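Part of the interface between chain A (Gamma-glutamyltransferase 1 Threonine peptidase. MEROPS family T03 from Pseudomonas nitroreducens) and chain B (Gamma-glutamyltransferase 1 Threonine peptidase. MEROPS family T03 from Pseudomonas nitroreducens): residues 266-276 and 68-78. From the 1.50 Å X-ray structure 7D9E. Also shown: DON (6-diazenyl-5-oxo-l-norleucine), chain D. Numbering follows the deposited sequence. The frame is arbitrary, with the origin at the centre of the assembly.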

# COMPACT_ATOMS: atom_id res chain seq x y z
N PRO A 266 8.01 2.70 8.32
CA PRO A 266 7.86 3.69 9.40
C PRO A 266 6.99 4.84 8.91
O PRO A 266 6.51 4.85 7.78
N LEU A 267 6.81 5.83 9.78
CA LEU A 267 6.10 7.03 9.38
C LEU A 267 6.76 7.60 8.13
O LEU A 267 7.99 7.60 8.02
N PRO A 268 5.97 8.11 7.17
CA PRO A 268 4.55 8.43 7.22
C PRO A 268 3.57 7.28 7.00
O PRO A 268 2.38 7.55 6.84
N SER A 269 4.04 6.04 7.00
CA SER A 269 3.13 4.92 7.15
C SER A 269 2.77 4.74 8.61
O SER A 269 3.64 4.78 9.49
N SER A 270 1.49 4.50 8.86
CA SER A 270 0.99 4.08 10.16
C SER A 270 1.17 2.58 10.37
O SER A 270 0.96 2.11 11.49
N GLY A 271 1.60 1.84 9.34
CA GLY A 271 1.62 0.39 9.44
C GLY A 271 2.71 -0.15 10.35
O GLY A 271 2.52 -1.19 11.00
N GLY A 272 3.85 0.52 10.41
CA GLY A 272 4.91 0.04 11.29
C GLY A 272 4.51 0.10 12.75
O GLY A 272 4.68 -0.89 13.50
N ILE A 273 4.03 1.26 13.19
CA ILE A 273 3.55 1.42 14.55
C ILE A 273 2.39 0.47 14.81
O ILE A 273 2.35 -0.21 15.85
N ALA A 274 1.44 0.39 13.87
CA ALA A 274 0.32 -0.53 14.04
C ALA A 274 0.80 -1.96 14.21
O ALA A 274 0.35 -2.66 15.13
N LEU A 275 1.70 -2.44 13.34
CA LEU A 275 2.17 -3.82 13.46
C LEU A 275 2.95 -4.03 14.76
O LEU A 275 2.83 -5.09 15.38
N ALA A 276 3.75 -3.05 15.18
CA ALA A 276 4.46 -3.20 16.45
C ALA A 276 3.47 -3.39 17.59
O ALA A 276 3.65 -4.26 18.45
N LYS B 68 3.90 18.34 2.73
CA LYS B 68 3.71 17.26 3.69
C LYS B 68 3.27 15.97 3.01
O LYS B 68 2.50 15.98 2.05
N ARG B 69 3.75 14.86 3.56
CA ARG B 69 3.30 13.54 3.14
C ARG B 69 2.08 13.17 3.95
O ARG B 69 2.04 13.34 5.17
N MET B 70 1.06 12.69 3.26
CA MET B 70 -0.16 12.23 3.89
C MET B 70 0.00 10.84 4.48
O MET B 70 0.69 9.98 3.93
N LEU B 71 -0.56 10.67 5.68
CA LEU B 71 -0.45 9.39 6.38
C LEU B 71 -0.95 8.25 5.51
O LEU B 71 -1.97 8.36 4.83
N SER B 72 -0.24 7.13 5.55
CA SER B 72 -0.57 5.96 4.75
C SER B 72 -0.80 4.77 5.66
O SER B 72 -0.43 4.78 6.84
N SER B 73 -1.42 3.74 5.09
CA SER B 73 -1.47 2.43 5.71
C SER B 73 -0.58 1.43 5.01
O SER B 73 -0.52 0.27 5.43
N MET B 74 0.09 1.82 3.93
CA MET B 74 0.85 0.86 3.11
C MET B 74 2.03 0.36 3.94
O MET B 74 2.72 1.13 4.62
N SER B 75 2.27 -0.96 3.90
CA SER B 75 3.16 -1.60 4.86
C SER B 75 3.99 -2.70 4.21
O SER B 75 3.95 -3.85 4.63
N PRO B 76 4.77 -2.36 3.19
CA PRO B 76 5.63 -3.38 2.57
C PRO B 76 6.60 -3.91 3.62
O PRO B 76 7.22 -3.14 4.35
N SER B 77 6.69 -5.23 3.72
CA SER B 77 7.35 -5.85 4.85
C SER B 77 8.28 -6.97 4.41
O SER B 77 8.05 -7.66 3.41
N ILE B 78 9.32 -7.16 5.22
CA ILE B 78 10.28 -8.24 5.07
C ILE B 78 10.55 -8.81 6.46
O ILE B 78 10.97 -8.09 7.36

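Pro A266 points away from the 68-78 stretch, its CD 7.2 Å from Pro B76 O. Leu A267 (chi1 m, chi2 t) leaves its backbone sideways, yet its end reaches Leu B71, with CD2 4.1 Å from CD1 of that residue, an apolar contact. Pro A268, after a cis peptide bond, points toward chain B and gives up the largest area here, 80 Å²; its CG lies 4.0 Å from CB of Arg B69. The carbonyl O of Pro A268 accepts from Ser B72 N at 3.0 Å (157° at the hydrogen), one half of a single bridge between Ser A269 and Ser B72. The other half is Ser A270 N to Ser B72 O, 2.8 Å and 176°.

Within that bridge Ser A269 (chi1 t) points sideways, and its OG donates to Met B74 O at 2.6 Å and accepts from Gly A271 N at 2.9 Å, capping the helix that follows. Ser A270 adopts p and points toward the chain B stretch, and in this rotamer its OG also donates to Ser B72 O, at 2.8 Å. CB of Ser A270 rests 4.0 Å from CD1 of Leu B71 (chi1 t, chi2 p).

At Gly A271 the absence of a side chain matters: CA approaches Ser B75 OG to 3.2 Å, and an ideal CB would fall 1.7 Å from that oxygen, a clash. Ser B75 (m) directs its OG to Ser B73 O at 2.8 Å. One helical turn on, Leu A275 (m, t) points toward chain B, its CD1 4.3 Å from Ser B77 OG.

Ser B72 and Ser B73 also bind the ligand: Ser B72 OG (t) donates to DON O at 2.7 Å while accepting from Met B74 N at 2.9 Å, and Ser B73 N donates to DON OXT at 2.7 Å.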

# COMPACT_ATOMS: atom_id res chain seq x y z
CB PRO A 266 9.30 4.13 9.61
CG PRO A 266 9.85 4.15 8.17
CD PRO A 266 9.22 2.96 7.51
CB LEU A 267 6.16 8.06 10.52
CG LEU A 267 5.27 7.75 11.72
CD1 LEU A 267 5.55 8.76 12.81
CD2 LEU A 267 3.80 7.78 11.34
CB PRO A 268 4.41 9.46 6.09
CG PRO A 268 5.38 8.99 5.09
CD PRO A 268 6.59 8.55 5.90
CB SER A 269 3.72 3.61 6.63
OG SER A 269 2.69 2.62 6.73
CB SER A 270 -0.50 4.43 10.27
OG SER A 270 -1.29 3.71 9.32
CB ILE A 273 3.19 2.89 14.82
CG1 ILE A 273 4.48 3.72 14.82
CG2 ILE A 273 2.42 3.04 16.14
CD1 ILE A 273 4.24 5.21 14.77
CB ALA A 274 -0.64 -0.43 12.86
CB LEU A 275 3.00 -4.23 12.24
CG LEU A 275 2.13 -4.50 11.01
CD1 LEU A 275 2.95 -4.47 9.74
CD2 LEU A 275 1.45 -5.85 11.15
CB ALA A 276 5.35 -1.98 16.69
CB LYS B 68 2.63 17.70 4.69
CG LYS B 68 2.52 16.88 5.97
CD LYS B 68 1.49 17.57 6.90
CE LYS B 68 1.21 16.81 8.17
NZ LYS B 68 0.22 17.55 9.03
CB ARG B 69 4.41 12.51 3.34
CG ARG B 69 5.55 12.72 2.38
CD ARG B 69 6.83 12.07 2.87
NE ARG B 69 7.65 11.56 1.78
CZ ARG B 69 8.50 12.30 1.07
NH1 ARG B 69 8.65 13.59 1.32
NH2 ARG B 69 9.21 11.73 0.11
CB MET B 70 -1.29 12.43 2.88
CG MET B 70 -1.32 11.61 1.59
SD MET B 70 0.01 12.04 0.41
CE MET B 70 -0.38 13.69 -0.14
CB LEU B 71 -1.27 9.44 7.67
CG LEU B 71 -1.11 8.24 8.63
CD1 LEU B 71 0.27 8.23 9.23
CD2 LEU B 71 -2.16 8.29 9.71
CB SER B 72 0.58 5.68 3.80
OG SER B 72 0.30 4.58 2.95
CB SER B 73 -2.90 1.90 5.73
OG SER B 73 -3.77 2.78 6.46
CB MET B 74 1.33 1.63 1.90
CG MET B 74 0.26 1.77 0.81
SD MET B 74 0.83 2.46 -0.75
CE MET B 74 1.59 3.98 -0.29
CB SER B 75 2.33 -2.19 6.00
OG SER B 75 1.55 -1.19 6.65
CB PRO B 76 6.37 -2.62 1.47
CG PRO B 76 6.27 -1.15 1.89
CD PRO B 76 4.96 -1.03 2.60
CB SER B 77 6.26 -6.48 5.75
OG SER B 77 5.43 -5.49 6.36
CB ILE B 78 11.60 -7.78 4.43
CG1 ILE B 78 11.33 -7.13 3.07
CG2 ILE B 78 12.58 -8.97 4.31
CD1 ILE B 78 12.60 -6.57 2.43
O DON D . -1.75 5.04 1.30
C DON D . -2.86 4.44 1.75
OXT DON D . -2.87 3.95 2.87
CA DON D . -3.94 4.38 0.68
N DON D . -3.94 5.57 -0.14
CB DON D . -3.65 3.03 -0.00
C1E DON D . -4.48 2.82 -1.23
C1D DON D . -4.33 1.38 -1.65
O1J DON D . -3.59 0.59 -1.05